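Local coordinates for protein ethylbenzene dehydrogenase alpha-subunit (Aromatoleum aromaticum, PDB 2IVF) that belongs to the molybdopterin oxidoreductases and binds molybdenum, an iron-sulfur cluster and the ligands MGD and MD1, at residues A247-M252 / G275-V280; K437-S442 / W471-T476. All blocks are in the same frame, centred on the assembly; numbering follows the deposited sequence.

Contact 1: A247-M252 / G275-V280; sequences AELIFM and GAEVVV
Phe-251 brings CD1 and CE1 of its ring to the isopropyl group of Val-279, CD1 coming to 3.7 Å from CB, and the two side chains run side by side in the same direction. They are neighbours on the paired strands 249-252 and 277-280 at the middle of a four-stranded parallel sheet, joined through helix 265-274 in a beta-alpha-beta crossover. Two residues earlier, on the same face, Leu-249 has CG anti to its backbone N (chi1 180°), and its CD1 sits 3.6 Å from CG of Glu-277 and 3.9 Å from CG2 of Val-279. The methyl lies beside the CB-CG part of the glutamate, whose extended chain carries the carboxylate on to a salt bridge with Lys-434. Helix 425-437 covers this face, with Val-435 touching both Leu-249 and Phe-251, and Trp-307 meets the phenyl ring edge-to-face.

The other face carries Ile-250, Met-252, Val-278 and Val-280 and, around Ile-250 and Val-278, turns to helix 265-274. There CD1 of Ile-250 reaches back to CB of Ala-276 at 3.6 Å, while both residues also touch Ala-271 of the helix. CB of Met-252 and CG2 of Val-280 meet more loosely, and the side chain of Val-280 ends about 6 Å from the bound MGD.

Four backbone bonds knit the strands in the parallel pattern, Ile-250 and Val-279 each giving and taking one. Three donors approach nearly in line with the acceptor carbonyl; the first bond differs, as N of Glu-277 stands above the carbonyl plane of Glu-248, 41° out of it, although its N-H still points almost straight at O over 2.9 Å.

Contact 2: K437-S442 / W471-T476; sequences KKRTCS and WGKPGT
Arg-439 and Lys-473 cross at about a right angle, the guanidinium of the first passing over the aliphatic base of the second. The lysine belongs to a type II beta turn, Lys-473 to Thr-476, which packs against the start of strand 440-442 at the edge of the parallel sheet. CB of Lys-473 lies over one guanidinium face, toward the rim, 3.7 Å from NH1 of Arg-439. At the edge of the same group, NH1 donates to O of Pro-474 at 2.7 Å, with the acceptor close to the guanidinium plane. Bends at chi2 (70°) and chi3 (51°) fold the arginine chain around this carbonyl, and its CD also touches CG2 of Thr-476 at 3.4 Å. The lysine extends past the guanidinium, and its NZ bonds to O of Gly-469.

Gly-475 lies where the turn comes up against the strand: a CB there would be tight against CG of Arg-439, and its positive phi suits a residue without one. Its carbonyl O rests 3.3 Å from CB of Cys-441, while SG of Cys-441 lies beside the backbone of Thr-476. Asn-243 holds the turn from outside, bonding to N of Gly-475 and O of Thr-476. Within the turn, O of Lys-473 takes two bonds from Thr-476, one from N at 3.0 Å and one from OG1, which sits on a lone pair in the carbonyl plane at 2.6 Å.

In the fold
Contact 1 precedes contact 2 along the chain, and their centres lie 10 Å apart on the same side of the chain's centre; all four segments belong to the molybdopterin oxidoreductase family region. They share one parallel beta-sheet, ordered 294-296, 277-281, 249-253, 440-444: contact 1 is its central strand pair, and contact 2 adds a turn beside the outer strand 440-444. Backbone pairing of strands 249-253 and 440-444 ties the two together, Phe-251 N lying 2.9 Å from Cys-441 O. The side chain of Val-280 in contact 1 is about 6 Å from the bound MGD and that of Cys-441 in contact 2 about 14 Å, so of the two, contact 1 is the nearer to MGD.

Contact 1: A247-M252 / G275-V280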
loop_
_atom_site.group_PDB
_atom_site.type_symbol
_atom_site.label_atom_id
_atom_site.label_comp_id
_atom_site.label_asym_id
_atom_site.label_seq_id
_atom_site.Cartn_x
_atom_site.Cartn_y
_atom_site.Cartn_z
ATOM N N ALA A 247 -17.492 -5.782 -18.531
ATOM C CA ALA A 247 -18.605 -5.467 -17.700
ATOM C C ALA A 247 -19.146 -4.110 -18.123
ATOM O O ALA A 247 -18.411 -3.282 -18.679
ATOM C CB ALA A 247 -18.158 -5.452 -16.238
ATOM N N GLU A 248 -20.447 -3.921 -17.981
ATOM C CA GLU A 248 -21.096 -2.618 -18.247
ATOM C C GLU A 248 -21.375 -1.917 -16.935
ATOM O O GLU A 248 -21.564 -0.716 -16.872
ATOM C CB GLU A 248 -22.402 -2.842 -19.017
ATOM C CG GLU A 248 -22.196 -3.471 -20.336
ATOM C CD GLU A 248 -23.483 -3.864 -21.007
ATOM O OE1 GLU A 248 -24.368 -4.437 -20.351
ATOM O OE2 GLU A 248 -23.583 -3.621 -22.226
ATOM N N LEU A 249 -21.390 -2.681 -15.848
ATOM C CA LEU A 249 -21.714 -2.116 -14.536
ATOM C C LEU A 249 -20.857 -2.877 -13.562
ATOM O O LEU A 249 -20.808 -4.114 -13.651
ATOM C CB LEU A 249 -23.168 -2.369 -14.149
ATOM C CG LEU A 249 -23.706 -1.870 -12.809
ATOM C CD1 LEU A 249 -23.515 -0.354 -12.697
ATOM C CD2 LEU A 249 -25.224 -2.283 -12.650
ATOM N N ILE A 250 -20.072 -2.144 -12.772
ATOM C CA ILE A 250 -19.078 -2.725 -11.868
ATOM C C ILE A 250 -19.359 -2.253 -10.442
ATOM O O ILE A 250 -19.451 -1.030 -10.167
ATOM C CB ILE A 250 -17.643 -2.314 -12.242
ATOM C CG1 ILE A 250 -17.297 -2.748 -13.677
ATOM C CG2 ILE A 250 -16.627 -2.856 -11.199
ATOM C CD1 ILE A 250 -16.119 -2.023 -14.348
ATOM N N PHE A 251 -19.496 -3.203 -9.536
ATOM C CA PHE A 251 -19.667 -2.932 -8.107
ATOM C C PHE A 251 -18.438 -3.311 -7.294
ATOM O O PHE A 251 -18.113 -4.502 -7.167
ATOM C CB PHE A 251 -20.859 -3.736 -7.537
ATOM C CG PHE A 251 -22.178 -3.256 -7.982
ATOM C CD1 PHE A 251 -22.786 -2.165 -7.371
ATOM C CD2 PHE A 251 -22.856 -3.915 -8.985
ATOM C CE1 PHE A 251 -24.018 -1.711 -7.791
ATOM C CE2 PHE A 251 -24.099 -3.489 -9.381
ATOM C CZ PHE A 251 -24.676 -2.367 -8.810
ATOM N N MET A 252 -17.758 -2.304 -6.733
ATOM C CA MET A 252 -16.667 -2.516 -5.784
ATOM C C MET A 252 -17.283 -2.405 -4.418
ATOM O O MET A 252 -17.778 -1.333 -4.077
ATOM C CB MET A 252 -15.599 -1.438 -5.957
ATOM C CG MET A 252 -14.906 -1.533 -7.297
ATOM S SD MET A 252 -13.759 -2.931 -7.232
ATOM C CE MET A 252 -13.783 -3.498 -8.905
ATOM N N GLY A 275 -16.778 2.834 -20.813
ATOM C CA GLY A 275 -18.202 3.047 -20.656
ATOM C C GLY A 275 -18.853 2.321 -19.507
ATOM O O GLY A 275 -20.045 2.532 -19.237
ATOM N N ALA A 276 -18.097 1.465 -18.836
ATOM C CA ALA A 276 -18.561 0.832 -17.626
ATOM C C ALA A 276 -18.936 1.857 -16.526
ATOM O O ALA A 276 -18.260 2.873 -16.302
ATOM C CB ALA A 276 -17.518 -0.232 -17.091
ATOM N N GLU A 277 -20.055 1.618 -15.885
ATOM C CA GLU A 277 -20.480 2.430 -14.774
ATOM C C GLU A 277 -19.902 1.850 -13.508
ATOM O O GLU A 277 -20.097 0.681 -13.212
ATOM C CB GLU A 277 -21.992 2.426 -14.724
ATOM C CG GLU A 277 -22.624 3.070 -13.532
ATOM C CD GLU A 277 -24.054 3.585 -13.900
ATOM O OE1 GLU A 277 -24.616 3.154 -14.944
ATOM O OE2 GLU A 277 -24.555 4.481 -13.199
ATOM N N VAL A 278 -19.170 2.659 -12.761
ATOM C CA VAL A 278 -18.441 2.148 -11.592
ATOM C C VAL A 278 -19.093 2.643 -10.333
ATOM O O VAL A 278 -19.253 3.854 -10.114
ATOM C CB VAL A 278 -16.955 2.546 -11.637
ATOM C CG1 VAL A 278 -16.243 2.158 -10.330
ATOM C CG2 VAL A 278 -16.265 1.941 -12.946
ATOM N N VAL A 279 -19.438 1.677 -9.502
ATOM C CA VAL A 279 -20.107 1.902 -8.263
ATOM C C VAL A 279 -19.248 1.384 -7.102
ATOM O O VAL A 279 -18.782 0.241 -7.126
ATOM C CB VAL A 279 -21.438 1.208 -8.201
ATOM C CG1 VAL A 279 -22.123 1.564 -6.864
ATOM C CG2 VAL A 279 -22.262 1.571 -9.491
ATOM N N VAL A 280 -19.047 2.226 -6.094
ATOM C CA VAL A 280 -18.346 1.809 -4.871
ATOM C C VAL A 280 -19.381 1.779 -3.799
ATOM O O VAL A 280 -20.006 2.806 -3.531
ATOM C CB VAL A 280 -17.159 2.748 -4.491
ATOM C CG1 VAL A 280 -16.627 2.464 -3.104
ATOM C CG2 VAL A 280 -16.006 2.643 -5.540
#

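Contact 2: K437-S442 / W471-T476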
loop_
_atom_site.group_PDB
_atom_site.type_symbol
_atom_site.label_atom_id
_atom_site.label_comp_id
_atom_site.label_asym_id
_atom_site.label_seq_id
_atom_site.Cartn_x
_atom_site.Cartn_y
_atom_site.Cartn_z
ATOM N N LYS A 437 -30.379 -4.802 -16.362
ATOM C CA LYS A 437 -30.166 -4.593 -17.800
ATOM C C LYS A 437 -28.704 -4.544 -18.225
ATOM O O LYS A 437 -28.419 -4.401 -19.400
ATOM C CB LYS A 437 -30.839 -3.279 -18.214
ATOM C CG LYS A 437 -30.091 -2.064 -17.827
ATOM C CD LYS A 437 -30.555 -0.799 -18.622
ATOM C CE LYS A 437 -31.733 -0.159 -17.926
ATOM N NZ LYS A 437 -31.680 1.363 -17.948
ATOM N N LYS A 438 -27.785 -4.624 -17.267
ATOM C CA LYS A 438 -26.367 -4.444 -17.528
ATOM C C LYS A 438 -25.597 -5.668 -17.136
ATOM O O LYS A 438 -25.876 -6.283 -16.099
ATOM C CB LYS A 438 -25.785 -3.245 -16.778
ATOM C CG LYS A 438 -26.316 -1.929 -17.329
ATOM C CD LYS A 438 -25.563 -0.746 -16.784
ATOM C CE LYS A 438 -26.262 0.569 -17.130
ATOM N NZ LYS A 438 -26.580 0.557 -18.579
ATOM N N ARG A 439 -24.649 -6.036 -17.992
ATOM C CA ARG A 439 -23.660 -7.028 -17.619
ATOM C C ARG A 439 -22.830 -6.505 -16.445
ATOM O O ARG A 439 -22.155 -5.488 -16.521
ATOM C CB ARG A 439 -22.773 -7.369 -18.820
ATOM C CG ARG A 439 -21.781 -8.449 -18.552
ATOM C CD ARG A 439 -22.469 -9.844 -18.396
ATOM N NE ARG A 439 -23.387 -10.189 -19.480
ATOM C CZ ARG A 439 -23.053 -10.736 -20.648
ATOM N NH1 ARG A 439 -21.795 -11.032 -20.951
ATOM N NH2 ARG A 439 -24.004 -10.991 -21.542
ATOM N N THR A 440 -22.892 -7.225 -15.341
ATOM C CA THR A 440 -22.484 -6.713 -14.059
ATOM C C THR A 440 -21.443 -7.631 -13.420
ATOM O O THR A 440 -21.615 -8.833 -13.387
ATOM C CB THR A 440 -23.660 -6.569 -13.124
ATOM O OG1 THR A 440 -24.612 -5.621 -13.675
ATOM C CG2 THR A 440 -23.177 -6.191 -11.680
ATOM N N CYS A 441 -20.346 -7.018 -13.004
ATOM C CA CYS A 441 -19.240 -7.693 -12.359
ATOM C C CYS A 441 -19.096 -6.934 -11.036
ATOM O O CYS A 441 -19.237 -5.680 -10.969
ATOM C CB CYS A 441 -17.961 -7.567 -13.185
ATOM S SG CYS A 441 -16.633 -8.659 -12.588
ATOM N N SER A 442 -18.814 -7.689 -9.988
ATOM C CA SER A 442 -18.527 -7.146 -8.699
ATOM C C SER A 442 -17.133 -7.552 -8.236
ATOM O O SER A 442 -16.547 -8.574 -8.671
ATOM C CB SER A 442 -19.580 -7.653 -7.673
ATOM O OG SER A 442 -20.892 -7.361 -8.090
ATOM N N TRP A 471 -24.312 -14.155 -13.914
ATOM C CA TRP A 471 -23.159 -15.049 -13.708
ATOM C C TRP A 471 -22.994 -16.018 -14.836
ATOM O O TRP A 471 -23.909 -16.200 -15.649
ATOM C CB TRP A 471 -23.154 -15.699 -12.305
ATOM C CG TRP A 471 -24.152 -16.784 -12.076
ATOM C CD1 TRP A 471 -24.250 -17.965 -12.762
ATOM C CD2 TRP A 471 -25.131 -16.832 -11.034
ATOM N NE1 TRP A 471 -25.251 -18.724 -12.214
ATOM C CE2 TRP A 471 -25.798 -18.056 -11.144
ATOM C CE3 TRP A 471 -25.508 -15.945 -10.015
ATOM C CZ2 TRP A 471 -26.851 -18.415 -10.298
ATOM C CZ3 TRP A 471 -26.520 -16.303 -9.147
ATOM C CH2 TRP A 471 -27.198 -17.528 -9.295
ATOM N N GLY A 472 -21.785 -16.576 -14.913
ATOM C CA GLY A 472 -21.435 -17.527 -15.926
ATOM C C GLY A 472 -21.194 -16.960 -17.304
ATOM O O GLY A 472 -21.110 -17.712 -18.276
ATOM N N LYS A 473 -20.999 -15.639 -17.351
ATOM C CA LYS A 473 -20.890 -14.901 -18.599
ATOM C C LYS A 473 -19.687 -13.965 -18.566
ATOM O O LYS A 473 -19.217 -13.521 -17.488
ATOM C CB LYS A 473 -22.163 -14.096 -18.825
ATOM C CG LYS A 473 -23.436 -14.907 -18.885
ATOM C CD LYS A 473 -24.666 -13.972 -18.736
ATOM C CE LYS A 473 -25.941 -14.805 -18.823
ATOM N NZ LYS A 473 -27.162 -13.988 -18.653
ATOM N N PRO A 474 -19.126 -13.712 -19.737
ATOM C CA PRO A 474 -18.055 -12.728 -19.785
ATOM C C PRO A 474 -18.494 -11.445 -19.133
ATOM O O PRO A 474 -19.651 -11.048 -19.283
ATOM C CB PRO A 474 -17.836 -12.534 -21.280
ATOM C CG PRO A 474 -18.200 -13.782 -21.883
ATOM C CD PRO A 474 -19.381 -14.300 -21.060
ATOM N N GLY A 475 -17.595 -10.839 -18.358
ATOM C CA GLY A 475 -17.884 -9.635 -17.636
ATOM C C GLY A 475 -18.719 -9.827 -16.397
ATOM O O GLY A 475 -19.249 -8.873 -15.874
ATOM N N THR A 476 -18.831 -11.047 -15.895
ATOM C CA THR A 476 -19.446 -11.290 -14.607
ATOM C C THR A 476 -18.398 -11.902 -13.682
ATOM O O THR A 476 -17.329 -12.312 -14.114
ATOM C CB THR A 476 -20.628 -12.241 -14.711
ATOM O OG1 THR A 476 -20.166 -13.549 -15.107
ATOM C CG2 THR A 476 -21.639 -11.723 -15.748
#